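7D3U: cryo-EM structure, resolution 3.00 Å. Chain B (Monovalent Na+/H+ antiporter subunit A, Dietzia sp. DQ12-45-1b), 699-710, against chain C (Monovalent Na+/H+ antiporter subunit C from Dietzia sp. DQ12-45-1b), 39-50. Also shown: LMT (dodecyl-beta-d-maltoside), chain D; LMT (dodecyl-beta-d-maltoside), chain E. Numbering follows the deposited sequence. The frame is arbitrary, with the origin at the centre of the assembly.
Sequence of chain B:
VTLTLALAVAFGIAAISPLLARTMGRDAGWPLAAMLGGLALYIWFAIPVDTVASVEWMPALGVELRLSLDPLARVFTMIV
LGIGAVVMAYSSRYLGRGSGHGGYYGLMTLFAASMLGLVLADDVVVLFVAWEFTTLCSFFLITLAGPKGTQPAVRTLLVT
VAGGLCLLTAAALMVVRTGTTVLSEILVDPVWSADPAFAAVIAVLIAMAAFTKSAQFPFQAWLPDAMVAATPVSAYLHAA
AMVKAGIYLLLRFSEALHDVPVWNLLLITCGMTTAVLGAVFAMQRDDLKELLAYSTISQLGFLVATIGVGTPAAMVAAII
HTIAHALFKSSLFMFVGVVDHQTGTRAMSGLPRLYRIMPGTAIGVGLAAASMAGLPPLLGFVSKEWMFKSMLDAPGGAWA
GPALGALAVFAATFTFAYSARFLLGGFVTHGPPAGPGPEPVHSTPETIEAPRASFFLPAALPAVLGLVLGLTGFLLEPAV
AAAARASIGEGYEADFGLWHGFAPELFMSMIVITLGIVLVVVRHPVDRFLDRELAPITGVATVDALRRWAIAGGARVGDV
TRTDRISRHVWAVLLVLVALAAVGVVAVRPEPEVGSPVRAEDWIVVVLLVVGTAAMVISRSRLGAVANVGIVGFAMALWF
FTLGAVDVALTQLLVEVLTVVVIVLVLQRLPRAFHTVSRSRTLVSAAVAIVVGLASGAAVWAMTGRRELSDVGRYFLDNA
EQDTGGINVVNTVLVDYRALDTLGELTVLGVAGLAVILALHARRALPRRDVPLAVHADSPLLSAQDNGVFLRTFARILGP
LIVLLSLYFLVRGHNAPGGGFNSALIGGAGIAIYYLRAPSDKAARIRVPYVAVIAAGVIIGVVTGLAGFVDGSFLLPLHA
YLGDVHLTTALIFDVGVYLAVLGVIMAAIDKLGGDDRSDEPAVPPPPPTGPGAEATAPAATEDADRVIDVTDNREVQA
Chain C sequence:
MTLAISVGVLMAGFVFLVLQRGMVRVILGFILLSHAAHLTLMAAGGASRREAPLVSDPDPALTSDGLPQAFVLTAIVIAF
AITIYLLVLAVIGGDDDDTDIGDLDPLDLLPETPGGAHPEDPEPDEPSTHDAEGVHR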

# COMPACT_ATOMS: atom_id res chain seq x y z
N ALA B 699 -19.04 -7.14 -20.61
CA ALA B 699 -17.74 -7.81 -20.56
C ALA B 699 -17.91 -9.32 -20.51
O ALA B 699 -17.27 -10.05 -21.27
CB ALA B 699 -16.94 -7.31 -19.36
N VAL B 700 -18.78 -9.80 -19.62
CA VAL B 700 -18.99 -11.24 -19.52
C VAL B 700 -19.76 -11.79 -20.72
O VAL B 700 -19.68 -12.98 -21.01
CB VAL B 700 -19.71 -11.57 -18.19
CG1 VAL B 700 -19.80 -13.07 -17.98
CG2 VAL B 700 -18.96 -10.94 -17.04
N TRP B 701 -20.50 -10.94 -21.43
CA TRP B 701 -21.21 -11.43 -22.61
C TRP B 701 -20.31 -11.52 -23.83
O TRP B 701 -20.53 -12.37 -24.69
CB TRP B 701 -22.41 -10.53 -22.92
CG TRP B 701 -23.16 -10.95 -24.13
CD1 TRP B 701 -24.09 -11.93 -24.22
CD2 TRP B 701 -23.04 -10.39 -25.45
NE1 TRP B 701 -24.57 -12.03 -25.50
CE2 TRP B 701 -23.93 -11.09 -26.28
CE3 TRP B 701 -22.26 -9.37 -26.00
CZ2 TRP B 701 -24.08 -10.80 -27.63
CZ3 TRP B 701 -22.40 -9.09 -27.35
CH2 TRP B 701 -23.30 -9.80 -28.15
N ALA B 702 -19.31 -10.65 -23.93
CA ALA B 702 -18.48 -10.56 -25.12
C ALA B 702 -17.11 -11.21 -24.95
O ALA B 702 -16.23 -10.98 -25.78
CB ALA B 702 -18.31 -9.10 -25.53
N MET B 703 -16.91 -12.01 -23.90
CA MET B 703 -15.58 -12.55 -23.65
C MET B 703 -15.55 -14.00 -23.18
O MET B 703 -14.46 -14.51 -22.88
CB MET B 703 -14.84 -11.69 -22.63
CG MET B 703 -14.32 -10.38 -23.17
SD MET B 703 -13.25 -9.54 -21.98
CE MET B 703 -13.03 -7.96 -22.79
N THR B 704 -16.68 -14.69 -23.09
CA THR B 704 -16.70 -16.01 -22.46
C THR B 704 -17.03 -17.14 -23.42
O THR B 704 -16.25 -18.08 -23.54
CB THR B 704 -17.67 -16.00 -21.28
OG1 THR B 704 -19.01 -15.82 -21.76
CG2 THR B 704 -17.31 -14.88 -20.30
N GLY B 705 -18.17 -17.09 -24.10
CA GLY B 705 -18.59 -18.22 -24.91
C GLY B 705 -18.10 -18.16 -26.34
O GLY B 705 -18.89 -18.30 -27.27
N ARG B 706 -16.80 -17.95 -26.53
CA ARG B 706 -16.25 -17.74 -27.86
C ARG B 706 -15.15 -18.73 -28.24
O ARG B 706 -14.58 -18.60 -29.33
CB ARG B 706 -15.71 -16.31 -27.99
CG ARG B 706 -16.58 -15.27 -27.29
CD ARG B 706 -17.94 -15.15 -27.95
NE ARG B 706 -18.70 -14.01 -27.44
CZ ARG B 706 -19.71 -13.44 -28.08
NH1 ARG B 706 -20.08 -13.89 -29.27
NH2 ARG B 706 -20.34 -12.41 -27.54
N ARG B 707 -14.83 -19.69 -27.38
CA ARG B 707 -13.81 -20.68 -27.67
C ARG B 707 -14.32 -22.06 -27.31
O ARG B 707 -15.18 -22.22 -26.44
CB ARG B 707 -12.51 -20.38 -26.91
CG ARG B 707 -12.64 -20.49 -25.41
CD ARG B 707 -11.33 -20.14 -24.73
NE ARG B 707 -11.43 -20.26 -23.28
CZ ARG B 707 -11.20 -21.38 -22.60
NH1 ARG B 707 -11.31 -21.38 -21.28
NH2 ARG B 707 -10.87 -22.49 -23.24
N GLU B 708 -13.79 -23.07 -27.99
CA GLU B 708 -14.26 -24.44 -27.84
C GLU B 708 -14.05 -24.96 -26.42
O GLU B 708 -15.01 -25.21 -25.69
CB GLU B 708 -13.57 -25.36 -28.84
CG GLU B 708 -14.07 -25.22 -30.27
CD GLU B 708 -15.28 -26.09 -30.55
OE1 GLU B 708 -15.09 -27.22 -31.05
OE2 GLU B 708 -16.41 -25.64 -30.27
N LEU B 709 -12.78 -25.12 -26.03
CA LEU B 709 -12.43 -25.63 -24.71
C LEU B 709 -10.95 -25.44 -24.46
O LEU B 709 -10.12 -25.73 -25.33
CB LEU B 709 -12.81 -27.11 -24.58
CG LEU B 709 -12.65 -27.72 -23.19
CD1 LEU B 709 -13.48 -26.96 -22.18
CD2 LEU B 709 -13.03 -29.18 -23.19
N SER B 710 -10.59 -24.95 -23.28
CA SER B 710 -9.19 -24.74 -22.94
C SER B 710 -8.41 -26.04 -23.04
O SER B 710 -8.91 -27.11 -22.70
CB SER B 710 -9.07 -24.17 -21.53
OG SER B 710 -9.55 -25.08 -20.57
N LEU C 39 -19.33 -15.90 -10.62
CA LEU C 39 -20.18 -16.18 -11.77
C LEU C 39 -19.45 -15.93 -13.08
O LEU C 39 -19.60 -16.71 -14.03
CB LEU C 39 -21.45 -15.34 -11.69
CG LEU C 39 -22.38 -15.65 -10.52
CD1 LEU C 39 -23.52 -14.66 -10.47
CD2 LEU C 39 -22.92 -17.06 -10.65
N THR C 40 -18.64 -14.87 -13.16
CA THR C 40 -17.90 -14.64 -14.39
C THR C 40 -16.74 -15.62 -14.53
O THR C 40 -16.26 -15.85 -15.65
CB THR C 40 -17.38 -13.20 -14.48
OG1 THR C 40 -16.54 -13.08 -15.63
CG2 THR C 40 -16.56 -12.85 -13.28
N LEU C 41 -16.27 -16.20 -13.42
CA LEU C 41 -15.31 -17.29 -13.52
C LEU C 41 -15.97 -18.54 -14.08
O LEU C 41 -15.40 -19.23 -14.93
CB LEU C 41 -14.69 -17.58 -12.16
CG LEU C 41 -13.25 -17.11 -11.94
CD1 LEU C 41 -12.83 -17.39 -10.52
CD2 LEU C 41 -12.32 -17.80 -12.91
N MET C 42 -17.18 -18.85 -13.61
CA MET C 42 -17.91 -19.99 -14.16
C MET C 42 -18.31 -19.76 -15.61
O MET C 42 -18.47 -20.72 -16.36
CB MET C 42 -19.14 -20.29 -13.31
CG MET C 42 -18.86 -21.12 -12.07
SD MET C 42 -17.93 -22.62 -12.43
CE MET C 42 -19.02 -23.43 -13.59
N ALA C 43 -18.47 -18.50 -16.01
CA ALA C 43 -18.79 -18.20 -17.40
C ALA C 43 -17.59 -18.36 -18.32
O ALA C 43 -17.78 -18.63 -19.51
CB ALA C 43 -19.33 -16.78 -17.52
N ALA C 44 -16.38 -18.23 -17.79
CA ALA C 44 -15.19 -18.32 -18.64
C ALA C 44 -14.97 -19.75 -19.13
O ALA C 44 -14.33 -19.94 -20.17
CB ALA C 44 -13.96 -17.83 -17.88
N GLY C 45 -15.48 -20.74 -18.41
CA GLY C 45 -15.32 -22.12 -18.82
C GLY C 45 -16.28 -22.53 -19.91
O GLY C 45 -16.69 -23.70 -19.98
N GLY C 46 -16.66 -21.59 -20.77
CA GLY C 46 -17.57 -21.88 -21.85
C GLY C 46 -19.02 -21.62 -21.49
O GLY C 46 -19.71 -20.86 -22.17
N ALA C 47 -19.50 -22.29 -20.44
CA ALA C 47 -20.87 -22.18 -19.95
C ALA C 47 -21.88 -22.69 -20.98
O ALA C 47 -23.09 -22.59 -20.76
CB ALA C 47 -21.20 -20.74 -19.56
N SER C 48 -21.39 -23.22 -22.09
CA SER C 48 -22.22 -23.90 -23.07
C SER C 48 -22.20 -25.41 -22.89
O SER C 48 -22.88 -26.12 -23.63
CB SER C 48 -21.78 -23.54 -24.49
OG SER C 48 -20.46 -24.00 -24.74
N ARG C 49 -21.42 -25.90 -21.94
CA ARG C 49 -21.38 -27.32 -21.58
C ARG C 49 -21.84 -27.42 -20.14
O ARG C 49 -21.14 -26.99 -19.22
CB ARG C 49 -19.97 -27.88 -21.76
CG ARG C 49 -19.40 -27.68 -23.15
CD ARG C 49 -17.90 -27.94 -23.17
NE ARG C 49 -17.16 -26.89 -22.47
CZ ARG C 49 -16.81 -25.74 -23.01
NH1 ARG C 49 -17.13 -25.48 -24.27
NH2 ARG C 49 -16.14 -24.84 -22.30
N ARG C 50 -23.03 -27.99 -19.93
CA ARG C 50 -23.69 -27.97 -18.64
C ARG C 50 -23.64 -29.31 -17.93
O ARG C 50 -24.39 -29.54 -16.98
CB ARG C 50 -25.14 -27.51 -18.80
CG ARG C 50 -25.30 -26.15 -19.44
CD ARG C 50 -24.74 -25.06 -18.55
NE ARG C 50 -25.09 -23.73 -19.02
CZ ARG C 50 -26.21 -23.09 -18.70
NH1 ARG C 50 -27.09 -23.67 -17.90
NH2 ARG C 50 -26.45 -21.88 -19.17
C1 LMT D . -20.97 -5.89 -27.02
C2 LMT D . -19.64 -5.43 -27.53
C3 LMT D . -18.89 -4.49 -26.65
C4 LMT D . -18.48 -5.25 -25.42
C5 LMT D . -18.03 -4.30 -24.36
C6 LMT D . -17.14 -4.94 -23.36
C7 LMT D . -16.67 -3.91 -22.38
C8 LMT D . -15.77 -4.56 -21.39
C9 LMT D . -15.37 -3.67 -20.26
C10 LMT D . -14.45 -4.46 -19.37
C11 LMT D . -14.19 -3.75 -18.08
C12 LMT D . -15.34 -3.87 -17.14
C1 LMT E . -24.95 -7.56 -24.38
C2 LMT E . -25.37 -7.92 -22.99
C3 LMT E . -25.49 -6.79 -22.02
C4 LMT E . -25.76 -7.39 -20.67
C5 LMT E . -26.61 -6.46 -19.87
C6 LMT E . -26.45 -6.67 -18.40
C7 LMT E . -27.61 -6.07 -17.68
C8 LMT E . -27.15 -5.52 -16.37
C9 LMT E . -28.17 -4.70 -15.66
C10 LMT E . -27.43 -3.70 -14.82
C11 LMT E . -28.27 -3.19 -13.69
C12 LMT E . -29.56 -2.62 -14.18

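Close approach of polar atoms is not in itself a hydrogen bond, and this contact between subunits A and C, just past the ends of two helices, is an example. Between the two stretches the CA atoms come closest at Thr B704 and Ala C44, 4.7 Å apart, and they remain close at Gly B705 and Gly C46, 4.9 Å CA to CA. Gly C46 adopts phi/psi of 92/-58, where a CB would be jammed against the preceding carbonyl and would also strike NH2 of Arg C49; the turn therefore calls for glycine.

The side chains meet without any hydrogen bond between the two stretches. Val B700 packs its CG1 against CB of Ala C43 at 3.8 Å, while its CG2 lies 3.5 Å from OG1 of Thr C40. Thr B704 turns its hydroxyl back to its own chain, OG1 donating to O of Val B700 at 3.0 Å, and presents CB to O of Ala C43 at 3.2 Å.

Beyond the glycines, Arg C49 reaches across. Its NH1 sits 2.6 Å from O of Glu B708, yet the angle is too poor for a hydrogen bond. CD1 of Leu B709 covers one face of the guanidinium, 3.4 Å from Arg C49 NH2. Proximity alone, the example shows, does not establish a hydrogen bond.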